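Local structure of extracellular solute-binding protein, family 1 (Bifidobacterium longum subsp. infantis ATCC 15697, 3OMB) at residues V106-Y111 / R148-A153; K158-T163 / Q381-S386; V46-N49 / K54-N57; N483-N488 / D515-Q520; P473-K478 / W526-D531. The protein probably binds a carbohydrate or similar solute outside the cell for uptake by an ABC transporter, and carries a bound magnesium ion. One frame throughout, in Å; residues are numbered along the deposited sequence.

Contact 1 of 5, residues V106-Y111 / R148-A153; sequences VEAYQY and RIYAIA
The short helix 106-110 of this solute-binding fold meets, through A108 and Y109, the loop around R148 and Y150 that runs into strand 152-155, so a helix face and a strand approach are joined by side chains alone. The backbones come closest at A108 and Y150, whose CA atoms are 6.6 Å apart. This spacing leaves room for a methyl group on a ring: A108 CB sits over one face of Y150, 3.4 Å from the ring centroid and 16° off the normal, a CH-pi contact that is tightest at Y150 CG, 3.3 Å from A108 CB. The same phenol ring turns its edge toward Y109 in an offset edge-to-face pair. The two planes are 85° apart with centroids separated by 5.3 Å, and Y150 CE2 approaches Y109 CE2 to 3.6 Å. Farther out, R148 runs extended from CG to NE, which carries its NH1 to the hydroxyl of Y109. That N-H reaches Y109 OH at 3.0 Å with an angle of 159°, and the oxygen lies in the guanidinium plane. Y109 OH is also hydrogen-bonded to D144 OD2, while D144 OD1 takes the backbone N of R148. Bonded to both the R148 guanidinium and the D144 carboxylate, the phenol oxygen links two opposite charges, which would be expected to hold the Y109 ring at a fixed setting against Y150.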
# COMPACT_ATOMS: atom_id res chain seq x y z
N VAL A 106 -18.03 5.70 -1.69
CA VAL A 106 -18.46 7.03 -2.11
C VAL A 106 -19.31 6.96 -3.38
O VAL A 106 -20.16 7.82 -3.61
CB VAL A 106 -17.25 7.98 -2.33
CG1 VAL A 106 -16.49 7.61 -3.62
CG2 VAL A 106 -17.70 9.45 -2.34
N GLU A 107 -19.08 5.93 -4.19
CA GLU A 107 -19.85 5.73 -5.42
C GLU A 107 -21.31 5.37 -5.19
O GLU A 107 -22.18 5.71 -6.00
CB GLU A 107 -19.17 4.72 -6.31
CG GLU A 107 -18.20 5.43 -7.24
CD GLU A 107 -16.82 4.86 -7.22
OE1 GLU A 107 -16.60 3.78 -6.62
OE2 GLU A 107 -15.93 5.52 -7.80
N ALA A 108 -21.58 4.71 -4.07
CA ALA A 108 -22.95 4.48 -3.64
C ALA A 108 -23.69 5.78 -3.34
O ALA A 108 -24.93 5.83 -3.45
CB ALA A 108 -22.97 3.58 -2.44
N TYR A 109 -22.94 6.82 -2.98
CA TYR A 109 -23.50 8.16 -2.76
C TYR A 109 -23.55 8.99 -4.04
O TYR A 109 -24.46 9.81 -4.22
CB TYR A 109 -22.75 8.89 -1.64
CG TYR A 109 -23.03 8.31 -0.27
CD1 TYR A 109 -24.23 8.62 0.41
CD2 TYR A 109 -22.13 7.45 0.35
CE1 TYR A 109 -24.49 8.08 1.66
CE2 TYR A 109 -22.39 6.91 1.60
CZ TYR A 109 -23.57 7.23 2.25
OH TYR A 109 -23.85 6.70 3.50
N GLN A 110 -22.59 8.77 -4.93
CA GLN A 110 -22.61 9.42 -6.23
C GLN A 110 -23.73 8.89 -7.14
O GLN A 110 -24.28 9.63 -7.93
CB GLN A 110 -21.25 9.31 -6.92
CG GLN A 110 -20.28 10.40 -6.49
CD GLN A 110 -18.88 10.21 -7.05
OE1 GLN A 110 -18.38 9.08 -7.15
NE2 GLN A 110 -18.23 11.32 -7.43
N TYR A 111 -24.04 7.60 -7.01
CA TYR A 111 -25.11 6.98 -7.79
C TYR A 111 -26.10 6.36 -6.82
O TYR A 111 -26.02 5.17 -6.51
CB TYR A 111 -24.53 5.95 -8.77
CG TYR A 111 -23.53 6.56 -9.72
CD1 TYR A 111 -23.93 7.06 -10.97
CD2 TYR A 111 -22.18 6.69 -9.37
CE1 TYR A 111 -22.99 7.66 -11.85
CE2 TYR A 111 -21.25 7.28 -10.22
CZ TYR A 111 -21.66 7.76 -11.46
OH TYR A 111 -20.71 8.34 -12.28
N ARG A 148 -23.60 3.31 7.29
CA ARG A 148 -23.89 2.39 6.18
C ARG A 148 -22.65 1.58 5.76
O ARG A 148 -21.51 2.00 5.98
CB ARG A 148 -24.50 3.13 4.98
CG ARG A 148 -25.75 3.90 5.33
CD ARG A 148 -26.39 4.45 4.07
NE ARG A 148 -27.64 5.15 4.33
CZ ARG A 148 -27.75 6.47 4.46
NH1 ARG A 148 -26.69 7.26 4.37
NH2 ARG A 148 -28.93 6.99 4.70
N ILE A 149 -22.88 0.41 5.17
CA ILE A 149 -21.77 -0.41 4.68
C ILE A 149 -22.00 -0.68 3.21
O ILE A 149 -22.83 -1.51 2.84
CB ILE A 149 -21.66 -1.73 5.44
CG1 ILE A 149 -21.43 -1.49 6.93
CG2 ILE A 149 -20.54 -2.61 4.84
CD1 ILE A 149 -21.48 -2.81 7.77
N TYR A 150 -21.29 0.05 2.37
CA TYR A 150 -21.45 -0.10 0.94
C TYR A 150 -20.33 -0.92 0.32
O TYR A 150 -20.51 -1.52 -0.73
CB TYR A 150 -21.54 1.27 0.28
CG TYR A 150 -22.90 1.92 0.45
CD1 TYR A 150 -24.07 1.24 0.09
CD2 TYR A 150 -23.01 3.22 0.96
CE1 TYR A 150 -25.30 1.82 0.22
CE2 TYR A 150 -24.26 3.82 1.09
CZ TYR A 150 -25.39 3.11 0.73
OH TYR A 150 -26.63 3.66 0.87
N ALA A 151 -19.18 -0.95 0.99
CA ALA A 151 -18.01 -1.61 0.45
C ALA A 151 -17.24 -2.20 1.60
O ALA A 151 -16.71 -1.48 2.43
CB ALA A 151 -17.11 -0.60 -0.33
N ILE A 152 -17.17 -3.52 1.65
CA ILE A 152 -16.49 -4.21 2.74
C ILE A 152 -15.00 -4.34 2.43
O ILE A 152 -14.61 -4.65 1.29
CB ILE A 152 -17.13 -5.59 3.01
CG1 ILE A 152 -18.66 -5.39 3.08
CG2 ILE A 152 -16.55 -6.23 4.28
CD1 ILE A 152 -19.46 -6.54 3.68
N ALA A 153 -14.19 -4.09 3.46
CA ALA A 153 -12.75 -4.22 3.35
C ALA A 153 -12.33 -5.69 3.26
O ALA A 153 -13.14 -6.61 3.44
CB ALA A 153 -12.06 -3.54 4.56

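Contact 2 of 5, residues K158-T163 / Q381-S386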
# COMPACT_ATOMS: atom_id res chain seq x y z
N LYS A 158 -2.44 -11.31 9.53
CA LYS A 158 -1.59 -10.63 10.50
C LYS A 158 -0.11 -10.64 10.09
O LYS A 158 0.68 -9.80 10.56
CB LYS A 158 -1.76 -11.27 11.88
CG LYS A 158 -1.23 -12.72 11.98
CD LYS A 158 -1.50 -13.32 13.37
CE LYS A 158 -0.84 -14.72 13.55
NZ LYS A 158 -1.55 -15.77 12.73
N ALA A 159 0.30 -11.57 9.25
CA ALA A 159 1.69 -11.56 8.80
C ALA A 159 1.99 -10.26 8.05
O ALA A 159 3.13 -9.84 7.97
CB ALA A 159 2.00 -12.79 7.93
N TYR A 160 0.95 -9.61 7.52
CA TYR A 160 1.13 -8.37 6.75
C TYR A 160 0.75 -7.13 7.56
O TYR A 160 0.61 -6.04 7.01
CB TYR A 160 0.30 -8.42 5.46
CG TYR A 160 0.81 -9.41 4.43
CD1 TYR A 160 1.73 -9.02 3.47
CD2 TYR A 160 0.38 -10.73 4.43
CE1 TYR A 160 2.21 -9.89 2.53
CE2 TYR A 160 0.86 -11.64 3.49
CZ TYR A 160 1.77 -11.19 2.53
OH TYR A 160 2.26 -12.04 1.56
N SER A 161 0.63 -7.28 8.88
CA SER A 161 0.13 -6.17 9.70
C SER A 161 1.10 -4.96 9.76
O SER A 161 0.64 -3.84 9.99
CB SER A 161 -0.23 -6.65 11.11
OG SER A 161 0.97 -6.95 11.81
N GLY A 162 2.40 -5.18 9.56
CA GLY A 162 3.35 -4.07 9.59
C GLY A 162 3.42 -3.23 8.30
O GLY A 162 2.68 -3.47 7.33
N THR A 163 4.31 -2.25 8.28
CA THR A 163 4.41 -1.37 7.12
C THR A 163 5.07 -2.04 5.94
O THR A 163 5.85 -2.94 6.11
CB THR A 163 5.12 -0.04 7.44
OG1 THR A 163 5.20 0.74 6.24
CG2 THR A 163 6.54 -0.25 7.98
N GLN A 381 -7.66 -19.62 -0.20
CA GLN A 381 -7.54 -20.06 -1.60
C GLN A 381 -7.51 -18.89 -2.59
O GLN A 381 -6.74 -18.94 -3.57
CB GLN A 381 -8.63 -21.07 -1.96
CG GLN A 381 -8.39 -22.42 -1.32
CD GLN A 381 -9.37 -23.47 -1.78
OE1 GLN A 381 -9.04 -24.32 -2.60
NE2 GLN A 381 -10.59 -23.42 -1.24
N GLN A 382 -8.31 -17.86 -2.35
CA GLN A 382 -8.18 -16.64 -3.12
C GLN A 382 -6.74 -16.12 -3.01
O GLN A 382 -6.14 -15.69 -4.00
CB GLN A 382 -9.11 -15.57 -2.57
CG GLN A 382 -10.56 -15.66 -2.96
CD GLN A 382 -11.30 -14.46 -2.43
OE1 GLN A 382 -11.21 -13.36 -2.99
NE2 GLN A 382 -12.02 -14.65 -1.34
N PHE A 383 -6.20 -16.14 -1.81
CA PHE A 383 -4.89 -15.54 -1.59
C PHE A 383 -3.76 -16.34 -2.26
O PHE A 383 -2.94 -15.78 -2.99
CB PHE A 383 -4.62 -15.43 -0.09
CG PHE A 383 -3.43 -14.58 0.25
CD1 PHE A 383 -3.24 -13.34 -0.37
CD2 PHE A 383 -2.52 -15.01 1.20
CE1 PHE A 383 -2.13 -12.52 -0.04
CE2 PHE A 383 -1.41 -14.21 1.53
CZ PHE A 383 -1.22 -12.97 0.90
N LEU A 384 -3.76 -17.65 -2.04
CA LEU A 384 -2.61 -18.47 -2.41
C LEU A 384 -2.92 -19.60 -3.40
O LEU A 384 -2.06 -20.46 -3.67
CB LEU A 384 -1.93 -19.00 -1.13
CG LEU A 384 -1.12 -17.96 -0.33
CD1 LEU A 384 -0.90 -18.39 1.11
CD2 LEU A 384 0.23 -17.63 -1.02
N GLY A 385 -4.13 -19.58 -3.97
CA GLY A 385 -4.55 -20.59 -4.94
C GLY A 385 -5.27 -21.80 -4.36
O GLY A 385 -5.32 -21.99 -3.13
N SER A 386 -5.82 -22.62 -5.24
CA SER A 386 -6.54 -23.82 -4.83
C SER A 386 -5.69 -24.80 -4.01
O SER A 386 -4.50 -24.96 -4.27
CB SER A 386 -7.04 -24.55 -6.08
OG SER A 386 -7.91 -23.73 -6.83
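In F383 the ring is swung opposite the backbone N (chi1 -168°), which sends it straight out from helix 376-384. In Y160 the ring carbon CG lies beside its own N and across from the carbonyl carbon (chi1 -70°), and the phenol points back at the helix. The two side chains therefore arrive from opposite directions and bridge backbones whose nearest CA atoms, those of Y160 and F383, are 12.5 Å apart. Contact is made by the outer ends of the rings: Y160 CE2 is 3.6 Å from F383 CZ and 3.9 Å from F383 CE2. The hydroxyl belongs to the same patch, with Y160 OH 3.7 Å from F383 CZ. Seen from F383, the tyrosine lies at the ring edge, close to its plane. The planes are inclined at 86° and the centroids are 5.8 Å apart.

Segment 158-163 lies between strand 152-155 and strand 166-170, which belong to different sheets, consistent with an inter-lobe crossing of a type 2 solute-binding fold. Helix 436-452 packs on Y160 through H437, A438 and L441, and the hydroxyl is hydrogen-bonded to D435 OD2. With a leucine in place of Y160, D435 would probably lose this hydroxyl partner and a gap would open beside F383 CZ. Next to the helix end, F383 O is bonded to Y415 OH, and G385 turns the chain away with a positive phi.

Contact 3 of 5, residues V46-N49 / K54-N57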
# COMPACT_ATOMS: atom_id res chain seq x y z
N VAL A 46 -14.71 -9.04 -11.12
CA VAL A 46 -13.50 -9.30 -10.34
C VAL A 46 -12.28 -8.66 -11.03
O VAL A 46 -11.97 -8.93 -12.20
CB VAL A 46 -13.25 -10.84 -10.10
CG1 VAL A 46 -13.21 -11.64 -11.42
CG2 VAL A 46 -11.99 -11.06 -9.30
N LYS A 47 -11.61 -7.80 -10.30
CA LYS A 47 -10.36 -7.20 -10.76
C LYS A 47 -9.24 -8.22 -10.59
O LYS A 47 -9.19 -8.93 -9.58
CB LYS A 47 -10.05 -5.96 -9.93
CG LYS A 47 -8.93 -5.10 -10.50
CD LYS A 47 -8.48 -4.08 -9.49
CE LYS A 47 -9.16 -2.76 -9.70
NZ LYS A 47 -8.98 -1.88 -8.50
N LYS A 48 -8.36 -8.28 -11.59
CA LYS A 48 -7.26 -9.26 -11.67
C LYS A 48 -5.90 -8.57 -11.90
O LYS A 48 -5.85 -7.45 -12.43
CB LYS A 48 -7.48 -10.22 -12.84
CG LYS A 48 -8.88 -10.85 -12.94
CD LYS A 48 -9.09 -11.97 -11.90
CE LYS A 48 -8.16 -13.17 -12.14
NZ LYS A 48 -8.29 -13.79 -13.48
N ASN A 49 -4.82 -9.23 -11.52
CA ASN A 49 -3.49 -8.85 -12.00
C ASN A 49 -3.28 -9.60 -13.32
O ASN A 49 -3.79 -10.71 -13.48
CB ASN A 49 -2.40 -9.24 -10.97
CG ASN A 49 -2.43 -8.39 -9.69
OD1 ASN A 49 -2.71 -7.19 -9.72
ND2 ASN A 49 -2.13 -9.03 -8.55
N LYS A 54 -7.04 -17.48 -15.40
CA LYS A 54 -8.47 -17.15 -15.55
C LYS A 54 -9.29 -17.83 -14.45
O LYS A 54 -8.94 -18.94 -14.02
CB LYS A 54 -9.01 -17.54 -16.93
CG LYS A 54 -8.37 -16.80 -18.09
CD LYS A 54 -9.15 -17.03 -19.41
CE LYS A 54 -8.60 -16.18 -20.59
NZ LYS A 54 -7.33 -16.75 -21.18
N MSE A 55 -10.36 -17.16 -14.01
CA MSE A 55 -11.27 -17.68 -12.98
C MSE A 55 -11.78 -19.06 -13.34
O MSE A 55 -11.87 -19.95 -12.49
CB MSE A 55 -12.51 -16.76 -12.79
CG MSE A 55 -12.23 -15.32 -12.37
SE MSE A 55 -11.05 -15.16 -10.83
CE MSE A 55 -12.04 -16.26 -9.57
N ALA A 56 -12.09 -19.25 -14.62
CA ALA A 56 -12.58 -20.54 -15.09
C ALA A 56 -11.61 -21.71 -14.80
O ALA A 56 -12.06 -22.84 -14.67
CB ALA A 56 -12.96 -20.48 -16.58
N ASN A 57 -10.31 -21.45 -14.69
CA ASN A 57 -9.31 -22.51 -14.42
C ASN A 57 -8.96 -22.67 -12.93
O ASN A 57 -8.08 -23.46 -12.60
CB ASN A 57 -8.00 -22.28 -15.18
CG ASN A 57 -8.17 -22.29 -16.68
OD1 ASN A 57 -7.70 -21.39 -17.34
ND2 ASN A 57 -8.84 -23.31 -17.22
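V46 and K48 lie on the extended end of strand 41-48, whereas M55 opens a 3-10 turn, 55-57, closed by the bond from N57 N to K54 O at 2.9 Å. The backbones stay apart: the CA atoms of V46 and M55 are 9.1 Å from each other, those of K48 and K54 8.9 Å. This is the first link of a beta-alpha-beta unit, since helix 59-68 follows the turn and leads to strand 71-78, which runs parallel beside strand 41-48. Strand alternation puts V46 and K48 on the face turned to the loop. V46 CG1 meets M55 CG at 3.9 Å. M55, present as selenomethionine, folds back on itself so that its selenium lies across the aliphatic part of K48, with M55 SE 3.7 Å from K48 CE. K48 is coiled to match, its last three torsions being -76°, -65° and -58°. Its methylenes thus serve the apolar contact, while the ammonium, buried with the rest of the side chain, makes a salt bridge to E76 OE1 and a hydrogen bond to E53 O. W60 and A61 of helix 59-68 also touch M55. E76 OE1 receives a second hydrogen bond, from the backbone N of M55, which lies 4.0 Å from K48 NZ.

Contact 4 of 5, residues N483-N488 / D515-Q520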
# COMPACT_ATOMS: atom_id res chain seq x y z
N ASN A 483 -6.45 18.95 -4.97
CA ASN A 483 -5.30 18.11 -5.26
C ASN A 483 -4.72 18.36 -6.63
O ASN A 483 -3.51 18.23 -6.82
CB ASN A 483 -5.67 16.64 -5.13
CG ASN A 483 -5.41 16.11 -3.73
OD1 ASN A 483 -4.91 16.82 -2.87
ND2 ASN A 483 -5.77 14.83 -3.50
N ALA A 484 -5.58 18.69 -7.60
CA ALA A 484 -5.12 18.97 -8.95
C ALA A 484 -4.37 20.30 -8.98
O ALA A 484 -3.42 20.45 -9.72
CB ALA A 484 -6.28 18.98 -9.95
N GLU A 485 -4.78 21.26 -8.16
CA GLU A 485 -4.04 22.52 -8.05
C GLU A 485 -2.78 22.36 -7.19
O GLU A 485 -1.73 22.85 -7.56
CB GLU A 485 -4.93 23.68 -7.56
CG GLU A 485 -6.32 23.73 -8.26
CD GLU A 485 -6.85 25.15 -8.54
OE1 GLU A 485 -6.60 26.07 -7.72
OE2 GLU A 485 -7.54 25.33 -9.59
N ILE A 486 -2.87 21.65 -6.06
CA ILE A 486 -1.72 21.44 -5.17
C ILE A 486 -0.60 20.69 -5.91
O ILE A 486 0.57 21.09 -5.92
CB ILE A 486 -2.15 20.66 -3.88
CG1 ILE A 486 -3.08 21.52 -3.01
CG2 ILE A 486 -0.94 20.14 -3.08
CD1 ILE A 486 -3.97 20.70 -2.04
N PHE A 487 -0.96 19.61 -6.57
CA PHE A 487 0.01 18.82 -7.29
C PHE A 487 0.12 19.24 -8.78
O PHE A 487 0.45 18.44 -9.64
CB PHE A 487 -0.27 17.34 -7.07
CG PHE A 487 -0.15 16.92 -5.63
CD1 PHE A 487 1.09 16.64 -5.08
CD2 PHE A 487 -1.27 16.81 -4.82
CE1 PHE A 487 1.22 16.26 -3.75
CE2 PHE A 487 -1.15 16.43 -3.49
CZ PHE A 487 0.10 16.15 -2.95
N ASN A 488 -0.15 20.51 -9.08
CA ASN A 488 0.15 21.09 -10.40
C ASN A 488 1.67 21.25 -10.58
O ASN A 488 2.21 20.80 -11.59
CB ASN A 488 -0.58 22.44 -10.58
CG ASN A 488 -0.35 23.06 -11.97
OD1 ASN A 488 -0.29 22.36 -12.99
ND2 ASN A 488 -0.25 24.39 -12.01
N ASP A 515 -1.23 27.71 -0.09
CA ASP A 515 -2.34 28.12 0.79
C ASP A 515 -3.40 28.93 0.05
O ASP A 515 -4.58 28.93 0.42
CB ASP A 515 -1.80 28.90 2.00
CG ASP A 515 -1.03 28.02 2.96
OD1 ASP A 515 -1.15 26.78 2.92
OD2 ASP A 515 -0.26 28.57 3.78
N SER A 516 -2.97 29.60 -1.02
CA SER A 516 -3.88 30.45 -1.79
C SER A 516 -4.74 29.63 -2.75
O SER A 516 -5.73 30.13 -3.28
CB SER A 516 -3.09 31.49 -2.60
OG SER A 516 -2.72 30.93 -3.86
N ILE A 517 -4.35 28.39 -3.01
CA ILE A 517 -5.10 27.58 -3.97
C ILE A 517 -5.81 26.39 -3.31
O ILE A 517 -6.20 25.43 -3.99
CB ILE A 517 -4.24 27.11 -5.11
CG1 ILE A 517 -3.06 26.29 -4.57
CG2 ILE A 517 -3.80 28.34 -5.98
CD1 ILE A 517 -2.19 25.68 -5.64
N GLY A 518 -5.93 26.47 -1.99
CA GLY A 518 -6.79 25.55 -1.24
C GLY A 518 -6.19 24.57 -0.26
O GLY A 518 -6.93 23.78 0.32
N LEU A 519 -4.86 24.62 -0.05
CA LEU A 519 -4.21 23.67 0.85
C LEU A 519 -4.79 23.68 2.27
O LEU A 519 -5.00 22.62 2.88
CB LEU A 519 -2.69 23.87 0.91
CG LEU A 519 -2.02 22.83 1.82
CD1 LEU A 519 -2.26 21.39 1.32
CD2 LEU A 519 -0.56 23.10 1.94
N GLN A 520 -5.05 24.87 2.79
CA GLN A 520 -5.58 25.02 4.14
C GLN A 520 -7.01 24.53 4.22
O GLN A 520 -7.44 24.06 5.27
CB GLN A 520 -5.55 26.47 4.54
CG GLN A 520 -4.22 27.11 4.31
CD GLN A 520 -3.48 27.23 5.58
OE1 GLN A 520 -2.92 26.24 6.06
NE2 GLN A 520 -3.46 28.43 6.16
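I486 and L519 meet at about a right angle, while E485, next to I486, and I517, two residues before L519, lie obliquely to each other. The first pair touches through methyl groups, I486 CD1 to L519 CD1 at 3.8 Å. With CG opposite the backbone N (chi1 -178°), L519 carries its CD1 to this meeting point, and the I486 chain runs on past CG1 until CD1 meets the leucine.

The second pair mixes apolar and polar atoms. I517 CD1 rests on the backbone of the opposing helix, 3.5 Å from E485 O, and the E485 carboxylate folds over the base of the isoleucine, with OE1 3.7 Å from I517 CB. I517 owes this reach to an uncommon torsion: CG1 stands between the backbone N and the carbonyl carbon (chi1 58°), and the chain then extends so that CD1 points at E485. The carbonyl it covers already has a polar partner, since E485 O accepts N488 N at 3.2 Å. The backbones themselves are close, the CA atoms of E485 and I517 being 6.6 Å apart.

G518, between the two hydrophobic residues, has phi 114°, and with the backbone so turned a side chain would collide with I517 O, so glycine suits the position. It is the N-cap of helix 519-534. The arrangement is that of a tight glycine-containing turn between consecutive helices, 503-516 and 519-534, packed on the C-terminal end of helix 473-486 in the helical C-terminal region.

Contact 5 of 5, residues P473-K478 / W526-D531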
# COMPACT_ATOMS: atom_id res chain seq x y z
N PRO A 473 -19.55 12.72 -0.94
CA PRO A 473 -19.04 13.03 -2.29
C PRO A 473 -18.68 14.50 -2.50
O PRO A 473 -17.76 14.80 -3.27
CB PRO A 473 -20.20 12.64 -3.22
CG PRO A 473 -21.29 12.12 -2.37
CD PRO A 473 -20.76 11.88 -0.99
N SER A 474 -19.37 15.42 -1.84
CA SER A 474 -19.02 16.83 -2.02
C SER A 474 -17.66 17.16 -1.40
O SER A 474 -16.95 18.02 -1.89
CB SER A 474 -20.10 17.75 -1.44
OG SER A 474 -20.27 17.46 -0.06
N ASP A 475 -17.30 16.47 -0.32
CA ASP A 475 -16.00 16.69 0.30
C ASP A 475 -14.88 16.05 -0.51
O ASP A 475 -13.84 16.67 -0.71
CB ASP A 475 -15.99 16.24 1.76
CG ASP A 475 -16.50 17.32 2.72
OD1 ASP A 475 -16.72 18.47 2.27
OD2 ASP A 475 -16.66 17.02 3.93
N ALA A 476 -15.12 14.85 -1.01
CA ALA A 476 -14.17 14.15 -1.88
C ALA A 476 -13.84 14.99 -3.12
O ALA A 476 -12.67 15.15 -3.48
CB ALA A 476 -14.72 12.77 -2.28
N THR A 477 -14.89 15.55 -3.73
CA THR A 477 -14.83 16.48 -4.87
C THR A 477 -13.97 17.72 -4.59
O THR A 477 -13.13 18.08 -5.42
CB THR A 477 -16.27 16.89 -5.30
OG1 THR A 477 -16.98 15.71 -5.73
CG2 THR A 477 -16.29 17.93 -6.43
N LYS A 478 -14.16 18.36 -3.45
CA LYS A 478 -13.26 19.45 -3.04
C LYS A 478 -11.81 19.00 -2.94
O LYS A 478 -10.91 19.70 -3.41
CB LYS A 478 -13.67 20.03 -1.69
CG LYS A 478 -14.60 21.20 -1.81
CD LYS A 478 -14.82 21.79 -0.43
CE LYS A 478 -16.24 21.59 0.05
NZ LYS A 478 -16.98 22.91 0.05
N TRP A 526 -9.75 17.31 5.95
CA TRP A 526 -9.18 16.13 6.59
C TRP A 526 -9.30 16.15 8.12
O TRP A 526 -9.62 15.11 8.72
CB TRP A 526 -7.74 15.93 6.19
CG TRP A 526 -7.57 15.39 4.81
CD1 TRP A 526 -7.06 16.05 3.73
CD2 TRP A 526 -7.91 14.08 4.37
NE1 TRP A 526 -7.05 15.23 2.63
CE2 TRP A 526 -7.57 14.01 3.00
CE3 TRP A 526 -8.47 12.96 5.00
CZ2 TRP A 526 -7.77 12.85 2.24
CZ3 TRP A 526 -8.65 11.80 4.25
CH2 TRP A 526 -8.31 11.76 2.88
N GLN A 527 -9.08 17.30 8.74
CA GLN A 527 -9.29 17.42 10.19
C GLN A 527 -10.71 17.03 10.60
O GLN A 527 -10.90 16.37 11.62
CB GLN A 527 -9.00 18.84 10.70
CG GLN A 527 -9.14 19.02 12.27
CD GLN A 527 -7.91 18.47 13.05
OE1 GLN A 527 -6.80 18.96 12.87
NE2 GLN A 527 -8.13 17.46 13.91
N LYS A 528 -11.69 17.43 9.79
CA LYS A 528 -13.08 17.20 10.13
C LYS A 528 -13.36 15.70 10.07
O LYS A 528 -13.96 15.16 10.98
CB LYS A 528 -14.02 17.95 9.17
CG LYS A 528 -15.51 17.57 9.37
CD LYS A 528 -16.44 18.28 8.42
CE LYS A 528 -16.31 17.78 6.99
NZ LYS A 528 -17.35 18.42 6.08
N TRP A 529 -12.93 15.05 8.99
CA TRP A 529 -13.16 13.61 8.87
C TRP A 529 -12.36 12.79 9.89
O TRP A 529 -12.89 11.81 10.45
CB TRP A 529 -12.95 13.13 7.43
CG TRP A 529 -14.06 13.66 6.60
CD1 TRP A 529 -14.01 14.74 5.75
CD2 TRP A 529 -15.41 13.21 6.59
NE1 TRP A 529 -15.25 14.96 5.19
CE2 TRP A 529 -16.13 14.05 5.70
CE3 TRP A 529 -16.08 12.16 7.24
CZ2 TRP A 529 -17.49 13.86 5.43
CZ3 TRP A 529 -17.45 12.00 6.99
CH2 TRP A 529 -18.14 12.84 6.09
N TYR A 530 -11.12 13.21 10.14
CA TYR A 530 -10.30 12.62 11.20
C TYR A 530 -11.04 12.65 12.55
O TYR A 530 -11.19 11.61 13.19
CB TYR A 530 -8.92 13.31 11.23
CG TYR A 530 -8.06 13.01 12.43
CD1 TYR A 530 -8.06 13.85 13.52
CD2 TYR A 530 -7.24 11.88 12.46
CE1 TYR A 530 -7.26 13.57 14.64
CE2 TYR A 530 -6.44 11.61 13.56
CZ TYR A 530 -6.46 12.46 14.64
OH TYR A 530 -5.67 12.20 15.73
N ASP A 531 -11.55 13.82 12.94
CA ASP A 531 -12.32 13.99 14.17
C ASP A 531 -13.60 13.19 14.17
O ASP A 531 -13.94 12.59 15.17
CB ASP A 531 -12.69 15.46 14.38
CG ASP A 531 -11.47 16.35 14.63
OD1 ASP A 531 -10.34 15.83 14.86
OD2 ASP A 531 -11.64 17.58 14.60
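D475, near the start of helix 473-486, is the residue most covered here; its partners W529 and K528 stand on neighbouring positions of helix 519-534. The contact thus ties two helices of the C-terminal helical region through a single carboxylate oxygen, OD2. From one side comes the indole: W529 NE1 donates to D475 OD2 at 2.8 Å with an angle of 149°. The oxygen lies near the ring plane, so the tryptophan presents its N-H edge. The carboxylate is turned 84° against that ring, and the donor reaches OD2 on its anti side, 22° out of the carboxylate plane. From the other side K528 NZ uses the syn lone pair of the same oxygen at 2.7 Å, making a salt bridge. Its side chain starts with CG across from the backbone N and kinks once at chi3, which turns NZ into the carboxylate. The bridge is one-sided, since D475 OD1 is 3.9 Å from K528 NZ.

D475 and W529 are buried, while K528 is exposed, so the charge is met at the solvent edge and the indole bond lies inside. Two donors, together with a place in the first turn of a helix, would be expected to stabilise the ionised acid. Were D475 replaced by an alanine, the W529 N-H is likely to be left without this acceptor and the K528 ammonium without this counter-ion. S145 adds packing on the tryptophan. Besides its NE1, W529 brings CZ2 to within 3.6 Å of D475 OD2.

All five contacts lie away from the magnesium site, and differ mainly in chemistry. Contacts 2 and 3 are buried: one is a pair of rings, the other aliphatic packing against a folded lysine whose charge is met nearby. Contact 5 is buried too but polar, with only its lysine exposed. Contacts 1 and 4 are partly buried, the first mixing ring packing with an arginine bond, the second packing isoleucine and leucine methyls, with a glutamate and a backbone carbonyl at its border and without a polar bond between its segments. Contacts 4 and 5 share helices 473-486 and 519-534, with centres 15 Å apart. Contact 1 adjoins contact 5, Y109 CB lying 3.6 Å from P473 CG. Contact 2 lies across the chain's centre from contacts 4 and 5.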